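Phosphatidylglycerol lysyltransferase C-terminal domain-containing protein (Bacteroides thetaiotaomicron, PDB 2HQY) is of unknown function but binds coenzyme A and is probably an acyltransferase related to the acetyltransferases. Local coordinates at residues 16-21 with 45-50; 229-234 with 255-260. All coordinates share one frame; numbering follows the deposited sequence.

In the fold
Contact 1 and contact 2 both set a helix or its trailing loop against a strand, yet they illustrate how chemistry follows depth. Contact 1 (16-21 with 45-50) lies at the surface, its centre about 18 Å from the centre of the chain, and rests on one phenylalanine reaching a valine and a backbone carbonyl. Contact 2 (229-234 with 255-260) is mostly buried, its centre about 12 Å from that of the chain, and is the larger: an isoleucine lies over a phenylalanine face, with a CA-H...O approach at its outer end. They hold different helices and strands, with centres 21 Å apart, although Met-20, in the first, hydrogen-bonds to His-228, just before segment 229-234.

Contact 1 of 2, residues 16-21 with 45-50; sequences TAFTMK and FAVIDD
Phe-18 reaches from helix 12-19 to strand 44-48 and the turn after it, a worked example of one aromatic side chain joining a helix to a strand and the turn beyond it. Its CB points toward the strand, and with CG anti to the carbonyl carbon (chi1 -79°) the ring extends toward strand 44-48 and its far end does the touching. Beyond CG, Phe-18 CE2 comes to 3.7 Å from Val-47 CG2, and Phe-18 CZ lies 3.6 Å from Val-47 CG1. Both methyls of the valine therefore meet the same end of the ring, with CG1 approaching obliquely. On the other branch Phe-18 CE1 is 3.3 Å from the backbone O of Asp-50, which sits at the ring edge near its plane, where the slightly positive aromatic hydrogens would probably suit a carbonyl oxygen. Leucine in place of Phe-18 would probably leave the Asp-50 carbonyl without its aromatic edge and open a gap beside Val-47. Leu-52, on the following strand, also touches the phenylalanine, while Asp-49 in the turn forms a salt bridge with Lys-79. The arrangement is that of a helix packed beside a beta hairpin, here the antiparallel pair 44-48 and 51-58, at the surface and away from the coenzyme A site.

Contact 2 of 2, residues 229-234 with 255-260; sequences ETFGVH and NRIPEQ
The backbone O of Gln-260 receives the polar approach of this contact, a weak CA-H...O contact from Glu-229 in which Glu-229 CA and Gln-260 O are 3.6 Å apart and the angle at the hydrogen is 147°. Glu-229 CB lies beside the same Gln-260 O at 3.8 Å, whereas the carboxylate turns off in another direction. Deeper in, the chemistry becomes wholly apolar. Ile-257 lies over one face of Phe-231 in a CH-pi contact, its CG1 3.9 Å from the ring centroid and 17° off the normal. The isoleucine covers the CG-CD2-CE2 side of the ring: Ile-257 CD1 comes to 3.5 Å from Phe-231 CD2, while Ile-257 CG2 meets the inner end, 3.8 Å from Phe-231 CG. Phe-231 offers this face with its CG anti to the backbone N (chi1 -166°). Val-233 CG2 adds a looser touch, 4.4 Å from Ile-257 CD1, so the delta methyl bridges two residues of the strand. Nearby Ile-264 meets both Val-233 and Ile-257, and Pro-225 packs on Phe-231. Strand 230-238 runs between antiparallel strand 216-227 and parallel strand 263-265, and the contact joins it to the chain leaving helix 245-256, which carries the coenzyme A-binding Tyr-246.

Contact 1 of 2, residues 16-21 with 45-50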
ATOM      1  N   THR A  16       1.391  12.012 -15.959  1.00 17.86           N
ATOM      2  CA  THR A  16       1.487  13.474 -16.098  1.00 18.62           C
ATOM      3  C   THR A  16       1.318  13.930 -17.540  1.00 19.26           C
ATOM      4  O   THR A  16       0.945  15.083 -17.784  1.00 19.94           O
ATOM      5  CB  THR A  16       2.771  14.057 -15.442  1.00 19.12           C
ATOM      6  OG1 THR A  16       3.923  13.545 -16.114  1.00 20.19           O
ATOM      7  CG2 THR A  16       2.813  13.689 -13.937  1.00 19.81           C
ATOM      8  N   ALA A  17       1.537  13.025 -18.497  1.00 18.95           N
ATOM      9  CA  ALA A  17       1.272  13.359 -19.900  1.00 19.55           C
ATOM     10  C   ALA A  17      -0.211  13.674 -20.102  1.00 19.82           C
ATOM     11  O   ALA A  17      -0.575  14.522 -20.931  1.00 20.95           O
ATOM     12  CB  ALA A  17       1.702  12.235 -20.811  1.00 19.05           C
ATOM     13  N   PHE A  18      -1.055  12.963 -19.359  1.00 19.29           N
ATOM     14  CA  PHE A  18      -2.493  13.192 -19.378  1.00 18.73           C
ATOM     15  C   PHE A  18      -2.904  14.356 -18.472  1.00 18.18           C
ATOM     16  O   PHE A  18      -3.736  15.173 -18.857  1.00 18.30           O
ATOM     17  CB  PHE A  18      -3.254  11.919 -18.937  1.00 19.25           C
ATOM     18  CG  PHE A  18      -3.384  10.869 -20.002  1.00 19.06           C
ATOM     19  CD1 PHE A  18      -4.486  10.858 -20.858  1.00 20.20           C
ATOM     20  CD2 PHE A  18      -2.425   9.863 -20.130  1.00 20.03           C
ATOM     21  CE1 PHE A  18      -4.608   9.897 -21.873  1.00 20.67           C
ATOM     22  CE2 PHE A  18      -2.541   8.888 -21.131  1.00 20.39           C
ATOM     23  CZ  PHE A  18      -3.638   8.901 -22.006  1.00 20.79           C
ATOM     24  N   THR A  19      -2.408  14.386 -17.231  1.00 18.37           N
ATOM     25  CA  THR A  19      -2.936  15.354 -16.268  1.00 17.46           C
ATOM     26  C   THR A  19      -2.445  16.783 -16.558  1.00 17.34           C
ATOM     27  O   THR A  19      -3.198  17.738 -16.376  1.00 18.03           O
ATOM     28  CB  THR A  19      -2.593  14.979 -14.786  1.00 18.18           C
ATOM     29  OG1 THR A  19      -1.181  14.802 -14.677  1.00 17.51           O
ATOM     30  CG2 THR A  19      -3.311  13.688 -14.347  1.00 17.30           C
ATOM     31  N   MET A  20      -1.199  16.953 -17.011  1.00 16.91           N
ATOM     32  CA  MET A  20      -0.682  18.318 -17.097  1.00 17.69           C
ATOM     33  C   MET A  20      -1.487  19.125 -18.121  1.00 18.21           C
ATOM     34  O   MET A  20      -1.822  20.273 -17.864  1.00 17.65           O
ATOM     35  CB  MET A  20       0.835  18.385 -17.360  1.00 18.07           C
ATOM     36  CG  MET A  20       1.679  17.951 -16.128  1.00 17.58           C
ATOM     37  SD  MET A  20       1.546  18.978 -14.641  1.00 11.93           S
ATOM     38  CE  MET A  20       2.366  20.463 -15.143  1.00 20.84           C
ATOM     39  N   LYS A  21      -1.843  18.497 -19.239  1.00 20.02           N
ATOM     40  CA  LYS A  21      -2.557  19.200 -20.305  1.00 21.04           C
ATOM     41  C   LYS A  21      -4.046  19.360 -20.020  1.00 21.66           C
ATOM     42  O   LYS A  21      -4.744  20.060 -20.762  1.00 22.00           O
ATOM     43  CB  LYS A  21      -2.357  18.497 -21.654  1.00 21.38           C
ATOM     44  CG  LYS A  21      -3.043  17.160 -21.777  1.00 21.62           C
ATOM     45  CD  LYS A  21      -2.948  16.640 -23.213  1.00 28.70           C
ATOM     46  CE  LYS A  21      -3.314  15.152 -23.301  1.00 30.50           C
ATOM     47  NZ  LYS A  21      -4.793  14.840 -23.293  1.00 31.21           N
ATOM     48  N   PHE A  45      -4.329   2.008 -12.275  1.00 15.52           N
ATOM     49  CA  PHE A  45      -4.684   2.851 -13.413  1.00 16.16           C
ATOM     50  C   PHE A  45      -4.599   2.056 -14.708  1.00 17.07           C
ATOM     51  O   PHE A  45      -3.984   0.985 -14.782  1.00 17.19           O
ATOM     52  CB  PHE A  45      -3.788   4.096 -13.523  1.00 15.73           C
ATOM     53  CG  PHE A  45      -2.414   3.810 -14.074  1.00 17.14           C
ATOM     54  CD1 PHE A  45      -2.114   4.057 -15.417  1.00 16.94           C
ATOM     55  CD2 PHE A  45      -1.439   3.255 -13.258  1.00 16.61           C
ATOM     56  CE1 PHE A  45      -0.854   3.775 -15.926  1.00 18.93           C
ATOM     57  CE2 PHE A  45      -0.164   2.967 -13.758  1.00 16.75           C
ATOM     58  CZ  PHE A  45       0.133   3.230 -15.094  1.00 17.17           C
ATOM     59  N   ALA A  46      -5.209   2.627 -15.733  1.00 18.49           N
ATOM     60  CA  ALA A  46      -5.088   2.118 -17.085  1.00 20.18           C
ATOM     61  C   ALA A  46      -5.275   3.269 -18.047  1.00 21.32           C
ATOM     62  O   ALA A  46      -5.931   4.258 -17.730  1.00 21.11           O
ATOM     63  CB  ALA A  46      -6.108   1.021 -17.342  1.00 20.00           C
ATOM     64  N   VAL A  47      -4.624   3.167 -19.199  1.00 23.14           N
ATOM     65  CA  VAL A  47      -5.055   3.939 -20.355  1.00 24.85           C
ATOM     66  C   VAL A  47      -6.031   3.042 -21.168  1.00 26.20           C
ATOM     67  O   VAL A  47      -5.712   1.906 -21.575  1.00 26.15           O
ATOM     68  CB  VAL A  47      -3.851   4.494 -21.154  1.00 24.99           C
ATOM     69  CG1 VAL A  47      -4.324   5.372 -22.331  1.00 25.71           C
ATOM     70  CG2 VAL A  47      -2.935   5.280 -20.232  1.00 24.64           C
ATOM     71  N   ILE A  48      -7.250   3.529 -21.359  1.00 27.48           N
ATOM     72  CA  ILE A  48      -8.170   2.876 -22.271  1.00 29.08           C
ATOM     73  C   ILE A  48      -8.900   3.898 -23.131  1.00 29.53           C
ATOM     74  O   ILE A  48      -9.429   4.898 -22.619  1.00 29.40           O
ATOM     75  CB  ILE A  48      -9.190   1.988 -21.540  1.00 29.36           C
ATOM     76  CG1 ILE A  48      -9.849   2.747 -20.389  1.00 28.95           C
ATOM     77  CG2 ILE A  48      -8.515   0.681 -21.069  1.00 30.73           C
ATOM     78  CD1 ILE A  48     -11.142   2.122 -19.901  1.00 34.04           C
ATOM     79  N   ASP A  49      -8.955   3.633 -24.439  1.00 30.15           N
ATOM     80  CA  ASP A  49      -9.697   4.505 -25.351  1.00 30.16           C
ATOM     81  C   ASP A  49      -9.169   5.959 -25.328  1.00 29.12           C
ATOM     82  O   ASP A  49      -9.984   6.885 -25.380  1.00 29.57           O
ATOM     83  CB  ASP A  49     -11.194   4.521 -24.955  1.00 30.82           C
ATOM     84  CG  ASP A  49     -11.948   3.208 -25.305  1.00 34.38           C
ATOM     85  OD1 ASP A  49     -11.339   2.260 -25.855  1.00 36.61           O
ATOM     86  OD2 ASP A  49     -13.172   3.139 -25.018  1.00 36.56           O
ATOM     87  N   ASP A  50      -7.848   6.166 -25.229  1.00 27.72           N
ATOM     88  CA  ASP A  50      -7.245   7.527 -25.099  1.00 26.77           C
ATOM     89  C   ASP A  50      -7.597   8.317 -23.788  1.00 25.12           C
ATOM     90  O   ASP A  50      -7.384   9.543 -23.689  1.00 25.03           O
ATOM     91  CB  ASP A  50      -7.554   8.397 -26.326  1.00 28.29           C
ATOM     92  CG  ASP A  50      -6.845   7.909 -27.612  1.00 30.67           C
ATOM     93  OD1 ASP A  50      -5.635   7.590 -27.553  1.00 35.14           O
ATOM     94  OD2 ASP A  50      -7.489   7.872 -28.688  1.00 35.01           O
TER

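Contact 2 of 2, residues 229-234 with 255-260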
ATOM      1  N   GLU A 229      -1.409  24.761 -14.930  1.00 16.57           N
ATOM      2  CA  GLU A 229      -1.595  26.012 -14.208  1.00 17.05           C
ATOM      3  C   GLU A 229      -1.971  25.929 -12.707  1.00 16.19           C
ATOM      4  O   GLU A 229      -2.357  26.901 -12.120  1.00 15.43           O
ATOM      5  CB  GLU A 229      -2.614  26.903 -14.912  1.00 16.84           C
ATOM      6  CG  GLU A 229      -3.969  26.311 -15.006  1.00 16.12           C
ATOM      7  CD  GLU A 229      -4.996  27.211 -15.655  1.00 20.03           C
ATOM      8  OE1 GLU A 229      -4.633  28.248 -16.160  1.00 24.88           O
ATOM      9  OE2 GLU A 229      -6.153  26.875 -15.650  1.00 22.23           O
ATOM     10  N   THR A 230      -1.842  24.750 -12.128  1.00 14.93           N
ATOM     11  CA  THR A 230      -2.238  24.515 -10.735  1.00 14.67           C
ATOM     12  C   THR A 230      -1.141  23.724 -10.028  1.00 13.68           C
ATOM     13  O   THR A 230      -0.739  22.658 -10.487  1.00 13.78           O
ATOM     14  CB  THR A 230      -3.586  23.743 -10.621  1.00 14.67           C
ATOM     15  OG1 THR A 230      -4.562  24.328 -11.507  1.00 15.93           O
ATOM     16  CG2 THR A 230      -4.107  23.730  -9.180  1.00 15.03           C
ATOM     17  N   PHE A 231      -0.638  24.291  -8.941  1.00 13.02           N
ATOM     18  CA  PHE A 231       0.354  23.612  -8.096  1.00 13.98           C
ATOM     19  C   PHE A 231      -0.370  23.161  -6.829  1.00 14.12           C
ATOM     20  O   PHE A 231      -1.140  23.941  -6.252  1.00 15.81           O
ATOM     21  CB  PHE A 231       1.459  24.602  -7.745  1.00 14.02           C
ATOM     22  CG  PHE A 231       2.688  23.955  -7.159  1.00 15.81           C
ATOM     23  CD1 PHE A 231       3.743  23.578  -7.982  1.00 16.19           C
ATOM     24  CD2 PHE A 231       2.768  23.686  -5.795  1.00 15.95           C
ATOM     25  CE1 PHE A 231       4.902  22.977  -7.450  1.00 17.18           C
ATOM     26  CE2 PHE A 231       3.914  23.079  -5.242  1.00 14.83           C
ATOM     27  CZ  PHE A 231       4.977  22.718  -6.083  1.00 16.09           C
ATOM     28  N   GLY A 232      -0.097  21.951  -6.353  1.00 13.44           N
ATOM     29  CA  GLY A 232      -0.772  21.451  -5.156  1.00 13.69           C
ATOM     30  C   GLY A 232       0.212  21.456  -4.001  1.00 13.78           C
ATOM     31  O   GLY A 232       1.334  20.971  -4.129  1.00 14.44           O
ATOM     32  N   VAL A 233      -0.206  21.998  -2.870  1.00 12.97           N
ATOM     33  CA  VAL A 233       0.563  21.885  -1.650  1.00 12.65           C
ATOM     34  C   VAL A 233      -0.038  20.713  -0.867  1.00 13.08           C
ATOM     35  O   VAL A 233      -1.187  20.781  -0.424  1.00 13.42           O
ATOM     36  CB  VAL A 233       0.536  23.211  -0.812  1.00 12.18           C
ATOM     37  CG1 VAL A 233       1.338  23.044   0.477  1.00 13.21           C
ATOM     38  CG2 VAL A 233       1.107  24.342  -1.637  1.00 13.96           C
ATOM     39  N   HIS A 234       0.723  19.635  -0.724  1.00 11.88           N
ATOM     40  CA  HIS A 234       0.172  18.377  -0.163  1.00 13.17           C
ATOM     41  C   HIS A 234       0.299  18.267   1.348  1.00 13.66           C
ATOM     42  O   HIS A 234      -0.521  17.613   2.001  1.00 13.59           O
ATOM     43  CB  HIS A 234       0.795  17.133  -0.831  1.00 13.39           C
ATOM     44  CG  HIS A 234       0.686  17.142  -2.326  1.00 14.55           C
ATOM     45  ND1 HIS A 234      -0.360  17.765  -2.983  1.00 16.87           N
ATOM     46  CD2 HIS A 234       1.492  16.639  -3.293  1.00 15.72           C
ATOM     47  CE1 HIS A 234      -0.170  17.667  -4.291  1.00 18.46           C
ATOM     48  NE2 HIS A 234       0.938  16.976  -4.504  1.00 16.69           N
ATOM     49  N   ASN A 255       6.355  31.642  -2.781  1.00 14.54           N
ATOM     50  CA  ASN A 255       7.306  32.386  -3.605  1.00 15.77           C
ATOM     51  C   ASN A 255       8.259  31.549  -4.451  1.00 16.76           C
ATOM     52  O   ASN A 255       8.875  32.063  -5.411  1.00 17.40           O
ATOM     53  CB  ASN A 255       8.027  33.429  -2.751  1.00 15.53           C
ATOM     54  CG  ASN A 255       7.181  34.690  -2.600  1.00 17.65           C
ATOM     55  OD1 ASN A 255       7.097  35.520  -3.529  1.00 17.41           O
ATOM     56  ND2 ASN A 255       6.526  34.826  -1.463  1.00 15.35           N
ATOM     57  N   ARG A 256       8.389  30.274  -4.089  1.00 16.31           N
ATOM     58  CA  ARG A 256       9.223  29.316  -4.834  1.00 16.94           C
ATOM     59  C   ARG A 256       8.433  28.566  -5.921  1.00 17.85           C
ATOM     60  O   ARG A 256       9.016  27.975  -6.835  1.00 18.44           O
ATOM     61  CB  ARG A 256       9.861  28.315  -3.867  1.00 17.40           C
ATOM     62  CG  ARG A 256      10.747  28.950  -2.778  1.00 15.67           C
ATOM     63  CD  ARG A 256      11.884  29.820  -3.371  1.00 17.21           C
ATOM     64  NE  ARG A 256      12.789  30.250  -2.299  1.00 14.32           N
ATOM     65  CZ  ARG A 256      13.984  29.733  -2.014  1.00 12.99           C
ATOM     66  NH1 ARG A 256      14.529  28.773  -2.769  1.00 12.67           N
ATOM     67  NH2 ARG A 256      14.657  30.243  -0.980  1.00 14.23           N
ATOM     68  N   ILE A 257       7.110  28.584  -5.827  1.00 17.13           N
ATOM     69  CA  ILE A 257       6.278  27.936  -6.835  1.00 17.44           C
ATOM     70  C   ILE A 257       6.375  28.737  -8.146  1.00 18.81           C
ATOM     71  O   ILE A 257       6.182  29.967  -8.132  1.00 18.51           O
ATOM     72  CB  ILE A 257       4.796  27.845  -6.346  1.00 16.61           C
ATOM     73  CG1 ILE A 257       4.683  26.844  -5.180  1.00 15.99           C
ATOM     74  CG2 ILE A 257       3.862  27.500  -7.535  1.00 16.25           C
ATOM     75  CD1 ILE A 257       3.315  26.885  -4.434  1.00 18.24           C
ATOM     76  N   PRO A 258       6.735  28.066  -9.257  1.00 19.65           N
ATOM     77  CA  PRO A 258       6.908  28.734 -10.554  1.00 20.66           C
ATOM     78  C   PRO A 258       5.670  29.540 -10.986  1.00 20.98           C
ATOM     79  O   PRO A 258       4.545  29.130 -10.713  1.00 20.49           O
ATOM     80  CB  PRO A 258       7.168  27.563 -11.498  1.00 20.53           C
ATOM     81  CG  PRO A 258       7.843  26.535 -10.623  1.00 21.24           C
ATOM     82  CD  PRO A 258       7.056  26.628  -9.345  1.00 20.40           C
ATOM     83  N   GLU A 259       5.885  30.666 -11.664  1.00 22.20           N
ATOM     84  CA  GLU A 259       4.805  31.616 -11.980  1.00 23.62           C
ATOM     85  C   GLU A 259       3.717  31.071 -12.902  1.00 22.25           C
ATOM     86  O   GLU A 259       2.597  31.563 -12.864  1.00 22.58           O
ATOM     87  CB  GLU A 259       5.342  32.969 -12.513  1.00 23.59           C
ATOM     88  CG  GLU A 259       5.856  33.890 -11.389  1.00 26.54           C
ATOM     89  CD  GLU A 259       5.870  35.385 -11.740  1.00 28.31           C
ATOM     90  OE1 GLU A 259       5.632  36.199 -10.808  1.00 33.09           O
ATOM     91  OE2 GLU A 259       6.125  35.760 -12.921  1.00 30.93           O
ATOM     92  N   GLN A 260       4.029  30.056 -13.707  1.00 21.61           N
ATOM     93  CA  GLN A 260       3.017  29.479 -14.605  1.00 21.09           C
ATOM     94  C   GLN A 260       1.854  28.835 -13.831  1.00 19.63           C
ATOM     95  O   GLN A 260       0.753  28.671 -14.356  1.00 18.22           O
ATOM     96  CB  GLN A 260       3.633  28.482 -15.592  1.00 21.60           C
ATOM     97  CG  GLN A 260       4.197  27.199 -14.978  1.00 24.48           C
ATOM     98  CD  GLN A 260       5.721  27.208 -14.892  1.00 29.16           C
ATOM     99  OE1 GLN A 260       6.350  26.163 -15.052  1.00 32.84           O
ATOM    100  NE2 GLN A 260       6.317  28.381 -14.673  1.00 28.82           N
TER